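Local coordinates for Lmo0181 protein (Listeria monocytogenes serovar 1/2a, PDB 5F7V) that binds cycloalternan as a membrane-anchored substrate-binding lipoprotein and probably delivers it to an ABC transporter for uptake, at residues L29-K34 against I315-E320; E309-R314 against E320-E325; E328-Y333 against A344-L349. One frame throughout, in Å; residues are numbered along the deposited sequence.

Contact 1: L29-K34 against I315-E320. With GLC (alpha-D-glucopyranose), chain B.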
loop_
_atom_site.group_PDB
_atom_site.type_symbol
_atom_site.label_atom_id
_atom_site.label_comp_id
_atom_site.label_asym_id
_atom_site.label_seq_id
_atom_site.Cartn_x
_atom_site.Cartn_y
_atom_site.Cartn_z
ATOM N N LEU A 29 -9.688 12.518 8.268
ATOM C CA LEU A 29 -10.054 11.643 9.374
ATOM C C LEU A 29 -10.777 12.433 10.456
ATOM O O LEU A 29 -11.756 11.938 11.025
ATOM C CB LEU A 29 -8.830 10.943 9.962
ATOM C CG LEU A 29 -9.119 9.984 11.133
ATOM C CD1 LEU A 29 -10.133 8.892 10.869
ATOM C CD2 LEU A 29 -7.774 9.421 11.566
ATOM N N ASP A 30 -10.309 13.633 10.752
ATOM C CA ASP A 30 -10.993 14.470 11.747
ATOM C C ASP A 30 -12.456 14.745 11.359
ATOM O O ASP A 30 -13.342 14.684 12.224
ATOM C CB ASP A 30 -10.252 15.774 12.007
ATOM C CG ASP A 30 -8.877 15.595 12.687
ATOM O OD1 ASP A 30 -8.571 14.471 13.117
ATOM O OD2 ASP A 30 -8.098 16.572 12.796
ATOM N N GLU A 31 -12.711 15.017 10.085
ATOM C CA GLU A 31 -14.069 15.231 9.618
ATOM C C GLU A 31 -14.898 13.962 9.736
ATOM O O GLU A 31 -16.042 14.039 10.151
ATOM C CB GLU A 31 -14.066 15.715 8.178
ATOM C CG GLU A 31 -15.391 16.343 7.815
ATOM C CD GLU A 31 -15.443 16.840 6.387
ATOM O OE1 GLU A 31 -14.390 16.882 5.701
ATOM O OE2 GLU A 31 -16.590 17.186 6.009
ATOM N N MET A 32 -14.330 12.797 9.427
ATOM C CA MET A 32 -15.054 11.550 9.643
ATOM C C MET A 32 -15.418 11.326 11.112
ATOM O O MET A 32 -16.543 10.944 11.405
ATOM C CB MET A 32 -14.227 10.382 9.148
ATOM C CG MET A 32 -14.067 10.384 7.642
ATOM S SD MET A 32 -13.058 8.981 7.162
ATOM C CE MET A 32 -12.852 9.277 5.417
ATOM N N VAL A 33 -14.484 11.606 12.012
ATOM C CA VAL A 33 -14.760 11.458 13.449
ATOM C C VAL A 33 -15.883 12.416 13.876
ATOM O O VAL A 33 -16.797 12.002 14.617
ATOM C CB VAL A 33 -13.485 11.601 14.313
ATOM C CG1 VAL A 33 -13.776 11.710 15.804
ATOM C CG2 VAL A 33 -12.554 10.433 13.988
ATOM N N LYS A 34 -15.830 13.664 13.434
ATOM C CA LYS A 34 -16.877 14.619 13.750
ATOM C C LYS A 34 -18.248 14.123 13.286
ATOM O O LYS A 34 -19.242 14.265 13.987
ATOM C CB LYS A 34 -16.566 15.972 13.108
ATOM C CG LYS A 34 -17.642 17.058 13.200
ATOM C CD LYS A 34 -17.353 18.335 12.426
ATOM C CE LYS A 34 -17.337 18.138 10.907
ATOM N NZ LYS A 34 -17.016 19.409 10.247
ATOM N N ILE A 315 -13.450 10.548 -0.694
ATOM C CA ILE A 315 -13.378 10.933 -2.087
ATOM C C ILE A 315 -12.923 12.379 -2.240
ATOM O O ILE A 315 -12.016 12.683 -3.029
ATOM C CB ILE A 315 -14.720 10.645 -2.799
ATOM C CG1 ILE A 315 -15.018 9.150 -2.951
ATOM C CG2 ILE A 315 -14.803 11.389 -4.135
ATOM C CD1 ILE A 315 -14.203 8.398 -3.987
ATOM N N ASP A 316 -13.551 13.260 -1.483
ATOM C CA ASP A 316 -13.178 14.673 -1.584
ATOM C C ASP A 316 -11.716 14.960 -1.278
ATOM O O ASP A 316 -11.136 15.889 -1.846
ATOM C CB ASP A 316 -14.040 15.527 -0.644
ATOM C CG ASP A 316 -13.884 16.992 -0.939
ATOM O OD1 ASP A 316 -14.091 17.400 -2.102
ATOM O OD2 ASP A 316 -13.517 17.720 0.004
ATOM N N ASN A 317 -11.136 14.157 -0.401
ATOM C CA ASN A 317 -9.747 14.317 0.010
ATOM C C ASN A 317 -8.738 13.439 -0.727
ATOM O O ASN A 317 -7.561 13.442 -0.346
ATOM C CB ASN A 317 -9.678 14.127 1.533
ATOM C CG ASN A 317 -10.296 15.304 2.254
ATOM O OD1 ASN A 317 -9.700 16.393 2.324
ATOM N ND2 ASN A 317 -11.534 15.158 2.686
ATOM N N ASN A 318 -9.174 12.708 -1.755
ATOM C CA ASN A 318 -8.322 11.795 -2.520
ATOM C C ASN A 318 -7.664 10.752 -1.637
ATOM O O ASN A 318 -6.578 10.281 -1.974
ATOM C CB ASN A 318 -7.239 12.549 -3.286
ATOM C CG ASN A 318 -7.804 13.516 -4.296
ATOM O OD1 ASN A 318 -8.521 13.116 -5.210
ATOM N ND2 ASN A 318 -7.459 14.789 -4.156
ATOM N N TRP A 319 -8.299 10.391 -0.522
ATOM C CA TRP A 319 -7.656 9.555 0.499
ATOM C C TRP A 319 -7.864 8.089 0.183
ATOM O O TRP A 319 -8.731 7.427 0.720
ATOM C CB TRP A 319 -8.131 9.972 1.882
ATOM C CG TRP A 319 -7.531 9.153 2.978
ATOM C CD1 TRP A 319 -6.379 8.417 2.942
ATOM C CD2 TRP A 319 -8.096 8.966 4.276
ATOM N NE1 TRP A 319 -6.202 7.811 4.153
ATOM C CE2 TRP A 319 -7.242 8.115 4.992
ATOM C CE3 TRP A 319 -9.251 9.442 4.906
ATOM C CZ2 TRP A 319 -7.531 7.714 6.302
ATOM C CZ3 TRP A 319 -9.506 9.049 6.213
ATOM C CH2 TRP A 319 -8.651 8.196 6.893
ATOM N N GLU A 320 -7.059 7.593 -0.749
ATOM C CA GLU A 320 -7.221 6.231 -1.293
ATOM C C GLU A 320 -8.622 6.143 -1.894
ATOM O O GLU A 320 -9.111 7.142 -2.412
ATOM C CB GLU A 320 -6.903 5.148 -0.277
ATOM C CG GLU A 320 -5.471 5.296 0.251
ATOM C CD GLU A 320 -4.975 4.135 1.069
ATOM O OE1 GLU A 320 -5.767 3.174 1.350
ATOM O OE2 GLU A 320 -3.786 4.229 1.448
HETATM C C1 GLC B . -0.349 2.256 1.955
HETATM C C2 GLC B . -1.666 1.537 2.140
HETATM C C3 GLC B . -1.457 0.255 2.926
HETATM C C4 GLC B . -0.349 -0.584 2.301
HETATM C C5 GLC B . 0.930 0.236 2.188
HETATM C C6 GLC B . 2.045 -0.501 1.458
HETATM O O2 GLC B . -2.578 2.414 2.810
HETATM O O3 GLC B . -2.680 -0.475 2.887
HETATM O O4 GLC B . -0.079 -1.675 3.187
HETATM O O5 GLC B . 0.656 1.416 1.400
HETATM O O6 GLC B . 3.081 0.494 1.290
#
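Met-32 and Leu-29, one turn apart on helix 27-39, both reach the six-membered ring of Trp-319. The methyl end of Met-32 makes the closest approach. Its CE lies 3.4 Å from CZ3 of Trp-319, and its SD lies 3.7 Å from that same CZ3. The sulfur is 5.0 Å from the centroid of the six-membered ring of Trp-319, 72° off the ring normal. This is an oblique Met-aromatic contact near the CZ3 corner. The Met-32 chain is extended beyond CG, with chi2 and chi3 both near 180°, and this full length brings S and methyl to the indole. Leu-29 touches with the root of its side chain: CB is 4.1 Å from CH2 of Trp-319. The Leu-29 side chain also packs on Val-47 of strand 43-49. The backbone N of Leu-29 comes obliquely to the indole, 4.0 Å from CZ3 of Trp-319.

Trp-319 closes the Schellman motif that ends helix 308-316. Its N bonds Arg-314 O, and Asn-318 N bonds Ile-315 O, with Asn-318 at positive phi as the C-prime residue. Trp-319 is itself the centre of an inverse gamma turn. Arg-314 makes a cation-pi contact with the indole, and Ala-22 packs on it. The next residue, Glu-320, belongs to the glycan pocket.

The contact is thus apolar and sulfur-aromatic. This suggests that dispersion and close fit, more than polar bonds between the segments, keep helix 27-39 against the residue preceding a sugar-binding glutamate.

Contact 2: E309-R314 against E320-E325. With GLC (alpha-D-glucopyranose), chain B.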
loop_
_atom_site.group_PDB
_atom_site.type_symbol
_atom_site.label_atom_id
_atom_site.label_comp_id
_atom_site.label_asym_id
_atom_site.label_seq_id
_atom_site.Cartn_x
_atom_site.Cartn_y
_atom_site.Cartn_z
ATOM N N GLU A 309 -21.430 9.366 4.163
ATOM C CA GLU A 309 -20.773 10.626 4.461
ATOM C C GLU A 309 -19.268 10.398 4.587
ATOM O O GLU A 309 -18.474 11.219 4.106
ATOM C CB GLU A 309 -21.430 11.322 5.675
ATOM C CG GLU A 309 -20.702 12.521 6.305
ATOM C CD GLU A 309 -20.623 13.759 5.438
ATOM O OE1 GLU A 309 -21.209 13.825 4.321
ATOM O OE2 GLU A 309 -19.938 14.718 5.901
ATOM N N ALA A 310 -18.842 9.327 5.250
ATOM C CA ALA A 310 -17.420 9.009 5.326
ATOM C C ALA A 310 -16.831 8.803 3.934
ATOM O O ALA A 310 -15.755 9.292 3.649
ATOM C CB ALA A 310 -17.172 7.808 6.195
ATOM N N ALA A 311 -17.565 8.119 3.057
ATOM C CA ALA A 311 -17.083 7.825 1.705
ATOM C C ALA A 311 -16.949 9.129 0.937
ATOM O O ALA A 311 -15.975 9.297 0.235
ATOM C CB ALA A 311 -17.984 6.837 0.978
ATOM N N LYS A 312 -17.906 10.035 1.103
ATOM C CA LYS A 312 -17.819 11.318 0.395
ATOM C C LYS A 312 -16.642 12.156 0.878
ATOM O O LYS A 312 -16.005 12.824 0.048
ATOM C CB LYS A 312 -19.100 12.106 0.601
ATOM C CG LYS A 312 -20.250 11.498 -0.169
ATOM C CD LYS A 312 -21.575 12.026 0.335
ATOM C CE LYS A 312 -22.707 11.685 -0.616
ATOM N NZ LYS A 312 -24.020 12.029 -0.013
ATOM N N ILE A 313 -16.344 12.131 2.176
ATOM C CA ILE A 313 -15.172 12.814 2.710
ATOM C C ILE A 313 -13.891 12.230 2.122
ATOM O O ILE A 313 -12.997 12.971 1.735
ATOM C CB ILE A 313 -15.151 12.758 4.244
ATOM C CG1 ILE A 313 -16.285 13.587 4.868
ATOM C CG2 ILE A 313 -13.814 13.217 4.808
ATOM C CD1 ILE A 313 -16.551 13.190 6.308
ATOM N N ARG A 314 -13.839 10.905 2.085
ATOM C CA ARG A 314 -12.680 10.212 1.575
ATOM C C ARG A 314 -12.410 10.617 0.127
ATOM O O ARG A 314 -11.278 10.882 -0.234
ATOM C CB ARG A 314 -12.927 8.712 1.710
ATOM C CG ARG A 314 -11.707 7.941 1.300
ATOM C CD ARG A 314 -11.786 6.488 1.673
ATOM N NE ARG A 314 -11.729 6.227 3.099
ATOM C CZ ARG A 314 -10.617 6.092 3.809
ATOM N NH1 ARG A 314 -10.751 5.781 5.084
ATOM N NH2 ARG A 314 -9.414 6.217 3.260
ATOM N N GLU A 320 -7.059 7.593 -0.749
ATOM C CA GLU A 320 -7.221 6.231 -1.293
ATOM C C GLU A 320 -8.622 6.143 -1.894
ATOM O O GLU A 320 -9.111 7.142 -2.412
ATOM C CB GLU A 320 -6.903 5.148 -0.277
ATOM C CG GLU A 320 -5.471 5.296 0.251
ATOM C CD GLU A 320 -4.975 4.135 1.069
ATOM O OE1 GLU A 320 -5.767 3.174 1.350
ATOM O OE2 GLU A 320 -3.786 4.229 1.448
ATOM N N LEU A 321 -9.270 4.986 -1.876
ATOM C CA LEU A 321 -10.626 4.785 -2.378
ATOM C C LEU A 321 -11.451 4.186 -1.270
ATOM O O LEU A 321 -10.973 3.351 -0.530
ATOM C CB LEU A 321 -10.600 3.874 -3.621
ATOM C CG LEU A 321 -9.931 4.449 -4.876
ATOM C CD1 LEU A 321 -9.776 3.347 -5.910
ATOM C CD2 LEU A 321 -10.708 5.615 -5.431
ATOM N N PRO A 322 -12.714 4.599 -1.160
ATOM C CA PRO A 322 -13.639 3.978 -0.216
ATOM C C PRO A 322 -13.988 2.565 -0.641
ATOM O O PRO A 322 -13.839 2.178 -1.786
ATOM C CB PRO A 322 -14.840 4.904 -0.265
ATOM C CG PRO A 322 -14.841 5.364 -1.691
ATOM C CD PRO A 322 -13.406 5.518 -2.083
ATOM N N ALA A 323 -14.416 1.785 0.332
ATOM C CA ALA A 323 -14.872 0.448 0.031
ATOM C C ALA A 323 -16.113 0.367 -0.839
ATOM O O ALA A 323 -16.275 -0.581 -1.592
ATOM C CB ALA A 323 -15.088 -0.307 1.303
ATOM N N THR A 324 -17.004 1.344 -0.717
ATOM C CA THR A 324 -18.226 1.348 -1.527
ATOM C C THR A 324 -17.875 1.519 -3.011
ATOM O O THR A 324 -17.014 2.343 -3.320
ATOM C CB THR A 324 -19.201 2.427 -1.019
ATOM O OG1 THR A 324 -19.588 2.111 0.328
ATOM C CG2 THR A 324 -20.446 2.463 -1.920
ATOM N N GLU A 325 -18.499 0.743 -3.897
ATOM C CA GLU A 325 -18.366 0.864 -5.366
ATOM C C GLU A 325 -19.352 1.744 -6.150
ATOM O O GLU A 325 -19.306 1.822 -7.377
ATOM C CB GLU A 325 -18.442 -0.521 -5.980
ATOM C CG GLU A 325 -17.320 -1.384 -5.452
ATOM C CD GLU A 325 -17.432 -2.801 -5.972
ATOM O OE1 GLU A 325 -18.498 -3.443 -5.748
ATOM O OE2 GLU A 325 -16.437 -3.227 -6.605
HETATM C C1 GLC B . -0.349 2.256 1.955
HETATM C C2 GLC B . -1.666 1.537 2.140
HETATM C C3 GLC B . -1.457 0.255 2.926
HETATM C C4 GLC B . -0.349 -0.584 2.301
HETATM C C5 GLC B . 0.930 0.236 2.188
HETATM C C6 GLC B . 2.045 -0.501 1.458
HETATM O O2 GLC B . -2.578 2.414 2.810
HETATM O O3 GLC B . -2.680 -0.475 2.887
HETATM O O4 GLC B . -0.079 -1.675 3.187
HETATM O O5 GLC B . 0.656 1.416 1.400
HETATM O O6 GLC B . 3.081 0.494 1.290
HETATM O O HOH W 1 -10.578 9.423 -2.597
#
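O2 of the glucose donates a 2.6 Å hydrogen bond to OE2 of Glu-320. The other oxygen, OE1, is hydrogen-bonded to Ser-126 OG of strand 119-135. The serine bond probably helps fix the rotation of the carboxylate. The side chain is extended beyond CG (chi2 -169°), which carries the acid out to the sugar. At the backbone, a water donates to Glu-320 O at 2.7 Å and to Arg-314 O at 2.9 Å, bridging the helix to the chain that returns beside it.

Arg-314 lays its aliphatic part against this returning chain. CD of Arg-314 is 3.5 Å from N of Pro-322. The same CD of Arg-314 is 3.8 Å from C of Leu-321. Chi1 (-175°) and an extended chi2 bring CD against this peptide. The bend at chi3 (-69°) then turns the guanidinium off beyond it. NH1 forms a salt bridge with Glu-125, and the main partner of NH2 is Trp-319 O. The guanidinium is also near the Glu-320 acid, with NH2 of Arg-314 5.1 Å from OE1 of Glu-320, too far for a salt bridge; it may still steady the negative charge.

Ala-311 adds the apolar part. Its CB meets CB of Pro-322 at 3.9 Å, where the two backbones come closest.

Here helix 308-316 turns back into the short strand 321-322, which pairs antiparallel with strand 119-135. This helix-turn-strand return puts one pocket residue, Glu-320, at the sugar, in the periplasmic-binding-protein type of fold of the bacterial extracellular solute-binding proteins.

Contact 3: E328-Y333 against A344-L349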
loop_
_atom_site.group_PDB
_atom_site.type_symbol
_atom_site.label_atom_id
_atom_site.label_comp_id
_atom_site.label_asym_id
_atom_site.label_seq_id
_atom_site.Cartn_x
_atom_site.Cartn_y
_atom_site.Cartn_z
ATOM N N GLU A 328 -21.892 7.095 -8.302
ATOM C CA GLU A 328 -22.086 8.504 -7.946
ATOM C C GLU A 328 -21.111 8.882 -6.848
ATOM O O GLU A 328 -20.615 9.997 -6.874
ATOM C CB GLU A 328 -23.517 8.870 -7.556
ATOM C CG GLU A 328 -24.524 8.551 -8.651
ATOM C CD GLU A 328 -24.960 7.099 -8.586
ATOM O OE1 GLU A 328 -25.556 6.714 -7.553
ATOM O OE2 GLU A 328 -24.683 6.344 -9.546
ATOM N N ILE A 329 -20.831 7.987 -5.901
ATOM C CA ILE A 329 -19.813 8.255 -4.899
ATOM C C ILE A 329 -18.419 8.394 -5.523
ATOM O O ILE A 329 -17.659 9.270 -5.116
ATOM C CB ILE A 329 -19.816 7.147 -3.818
ATOM C CG1 ILE A 329 -21.108 7.228 -2.994
ATOM C CG2 ILE A 329 -18.589 7.200 -2.899
ATOM C CD1 ILE A 329 -21.167 8.354 -1.984
ATOM N N LEU A 330 -18.092 7.571 -6.509
ATOM C CA LEU A 330 -16.770 7.614 -7.142
ATOM C C LEU A 330 -16.560 8.705 -8.183
ATOM O O LEU A 330 -15.429 9.076 -8.478
ATOM C CB LEU A 330 -16.444 6.289 -7.838
ATOM C CG LEU A 330 -16.055 5.076 -6.994
ATOM C CD1 LEU A 330 -15.959 3.796 -7.811
ATOM C CD2 LEU A 330 -14.701 5.347 -6.356
ATOM N N GLN A 331 -17.643 9.214 -8.758
ATOM C CA GLN A 331 -17.491 10.178 -9.847
ATOM C C GLN A 331 -16.619 11.386 -9.519
ATOM O O GLN A 331 -15.796 11.725 -10.374
ATOM C CB GLN A 331 -18.858 10.638 -10.352
ATOM C CG GLN A 331 -18.813 11.380 -11.690
ATOM C CD GLN A 331 -18.163 10.560 -12.797
ATOM O OE1 GLN A 331 -18.480 9.393 -12.986
ATOM N NE2 GLN A 331 -17.238 11.156 -13.531
ATOM N N PRO A 332 -16.755 12.034 -8.345
ATOM C CA PRO A 332 -15.879 13.183 -8.085
ATOM C C PRO A 332 -14.400 12.797 -8.108
ATOM O O PRO A 332 -13.565 13.632 -8.466
ATOM C CB PRO A 332 -16.362 13.697 -6.715
ATOM C CG PRO A 332 -17.779 13.247 -6.615
ATOM C CD PRO A 332 -17.785 11.898 -7.289
ATOM N N TYR A 333 -14.044 11.564 -7.749
ATOM C CA TYR A 333 -12.648 11.127 -7.856
ATOM C C TYR A 333 -12.167 11.056 -9.285
ATOM O O TYR A 333 -11.015 11.379 -9.571
ATOM C CB TYR A 333 -12.487 9.764 -7.175
ATOM C CG TYR A 333 -11.069 9.298 -7.019
ATOM C CD1 TYR A 333 -10.395 8.637 -8.037
ATOM C CD2 TYR A 333 -10.365 9.525 -5.843
ATOM C CE1 TYR A 333 -9.097 8.206 -7.880
ATOM C CE2 TYR A 333 -9.054 9.112 -5.676
ATOM C CZ TYR A 333 -8.423 8.448 -6.696
ATOM O OH TYR A 333 -7.135 8.022 -6.563
ATOM N N ALA A 344 -6.401 5.627 -14.948
ATOM C CA ALA A 344 -5.313 4.670 -14.759
ATOM C C ALA A 344 -5.440 3.915 -13.448
ATOM O O ALA A 344 -5.028 2.757 -13.363
ATOM C CB ALA A 344 -3.949 5.350 -14.794
ATOM N N VAL A 345 -5.995 4.533 -12.405
ATOM C CA VAL A 345 -6.152 3.874 -11.116
ATOM C C VAL A 345 -7.083 2.672 -11.270
ATOM O O VAL A 345 -6.809 1.595 -10.742
ATOM C CB VAL A 345 -6.697 4.895 -10.084
ATOM C CG1 VAL A 345 -6.994 4.203 -8.763
ATOM C CG2 VAL A 345 -5.764 6.089 -9.868
ATOM N N PHE A 346 -8.193 2.874 -11.970
ATOM C CA PHE A 346 -9.162 1.794 -12.152
ATOM C C PHE A 346 -8.709 0.812 -13.217
ATOM O O PHE A 346 -8.924 -0.388 -13.052
ATOM C CB PHE A 346 -10.547 2.403 -12.434
ATOM C CG PHE A 346 -10.983 3.268 -11.310
ATOM C CD1 PHE A 346 -11.521 2.717 -10.173
ATOM C CD2 PHE A 346 -10.762 4.630 -11.377
ATOM C CE1 PHE A 346 -11.868 3.554 -9.108
ATOM C CE2 PHE A 346 -11.086 5.464 -10.321
ATOM C CZ PHE A 346 -11.657 4.913 -9.202
ATOM N N GLU A 347 -8.077 1.290 -14.286
ATOM C CA GLU A 347 -7.556 0.356 -15.309
ATOM C C GLU A 347 -6.571 -0.622 -14.674
ATOM O O GLU A 347 -6.539 -1.804 -15.046
ATOM C CB GLU A 347 -6.837 1.137 -16.397
ATOM C CG GLU A 347 -7.772 1.914 -17.293
ATOM C CD GLU A 347 -7.080 3.030 -18.065
ATOM O OE1 GLU A 347 -5.860 3.254 -17.895
ATOM O OE2 GLU A 347 -7.807 3.660 -18.866
ATOM N N SER A 348 -5.790 -0.164 -13.694
ATOM C CA SER A 348 -4.781 -1.004 -13.051
ATOM C C SER A 348 -5.393 -2.201 -12.341
ATOM O O SER A 348 -4.715 -3.219 -12.225
ATOM C CB SER A 348 -3.954 -0.164 -12.084
ATOM O OG SER A 348 -3.168 0.840 -12.697
ATOM N N LEU A 349 -6.649 -2.134 -11.904
ATOM C CA LEU A 349 -7.258 -3.226 -11.156
ATOM C C LEU A 349 -7.389 -4.500 -11.952
ATOM O O LEU A 349 -7.402 -5.572 -11.366
ATOM C CB LEU A 349 -8.600 -2.789 -10.613
ATOM C CG LEU A 349 -8.576 -1.624 -9.621
ATOM C CD1 LEU A 349 -9.979 -1.129 -9.368
ATOM C CD2 LEU A 349 -7.899 -2.043 -8.327
#
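Tyr-333 and Phe-346 make the aromatic part of the contact. CD1 of Tyr-333 is 4.0 Å from CE2 of Phe-346 and 4.1 Å from its CZ. The tyrosine atom lies at the edge of the phenylalanine ring, near its plane. In return, Phe-346 CE2 comes obliquely to the tyrosine ring. The two ring planes are close to perpendicular. Phe-346 swings CG opposite its own carbonyl carbon (chi1 -60°), whereas Tyr-333 sends CG opposite the backbone N (chi1 -171°). Each ring thus projects into the space between two helices whose CA atoms stay more than 10 Å apart.

The aliphatic contacts lie around this pair. CD2 of Leu-330 touches CZ of Phe-346 at 4.2 Å, obliquely to the ring. Val-345 brings its CG2 to the far end of the tyrosine, at the ring edge and near the ring plane, 4.1 Å from OH of Tyr-333. The valine crosses the tyrosine at about a right angle. The Phe-346 ring meets both Leu-330 and Tyr-333, while Tyr-333 meets both Phe-346 and Val-345.

Within 344-349, Ala-344 O accepts two bonds from Ser-348, from OG at 2.8 Å and from the backbone N at 3.0 Å. They approach from opposite faces of the carbonyl plane. The side-chain bond fastens the serine to the preceding turn.

Arg-342 makes a cation-pi contact with Tyr-333. Ile-252 and Phe-255 also cover Tyr-333 and Val-345. Helix 327-335 packs on both helix 308-316, through Ile-329 and Pro-332, and helix 343-347, while Leu-321 of strand 321-322 lies against all four contact residues, Leu-330, Tyr-333, Val-345 and Phe-346.

Contacts 1 and 2 have centres about 8 Å apart and share helix 308-316. Glu-320, which belongs to both segment pairs, carries the bond to the glucose. The probable hydrogen bond between Arg-314 NH2 and Trp-319 O, 2.9 Å, ties them together. Packing of Ile-315 CD1 on Pro-322 CD, 3.5 Å, adds to this. Contact 3 lies about 11 Å from contact 2 and 17 Å from contact 1, between centres. One link to contact 2 is Leu-321, whose CD1 is 3.8 Å from Phe-346 CE1. Ile-315 joins contact 1 to helix 327-335. Contact 3 stands back from the sugar, with the Tyr-333 side chain about 12 Å from a glucose.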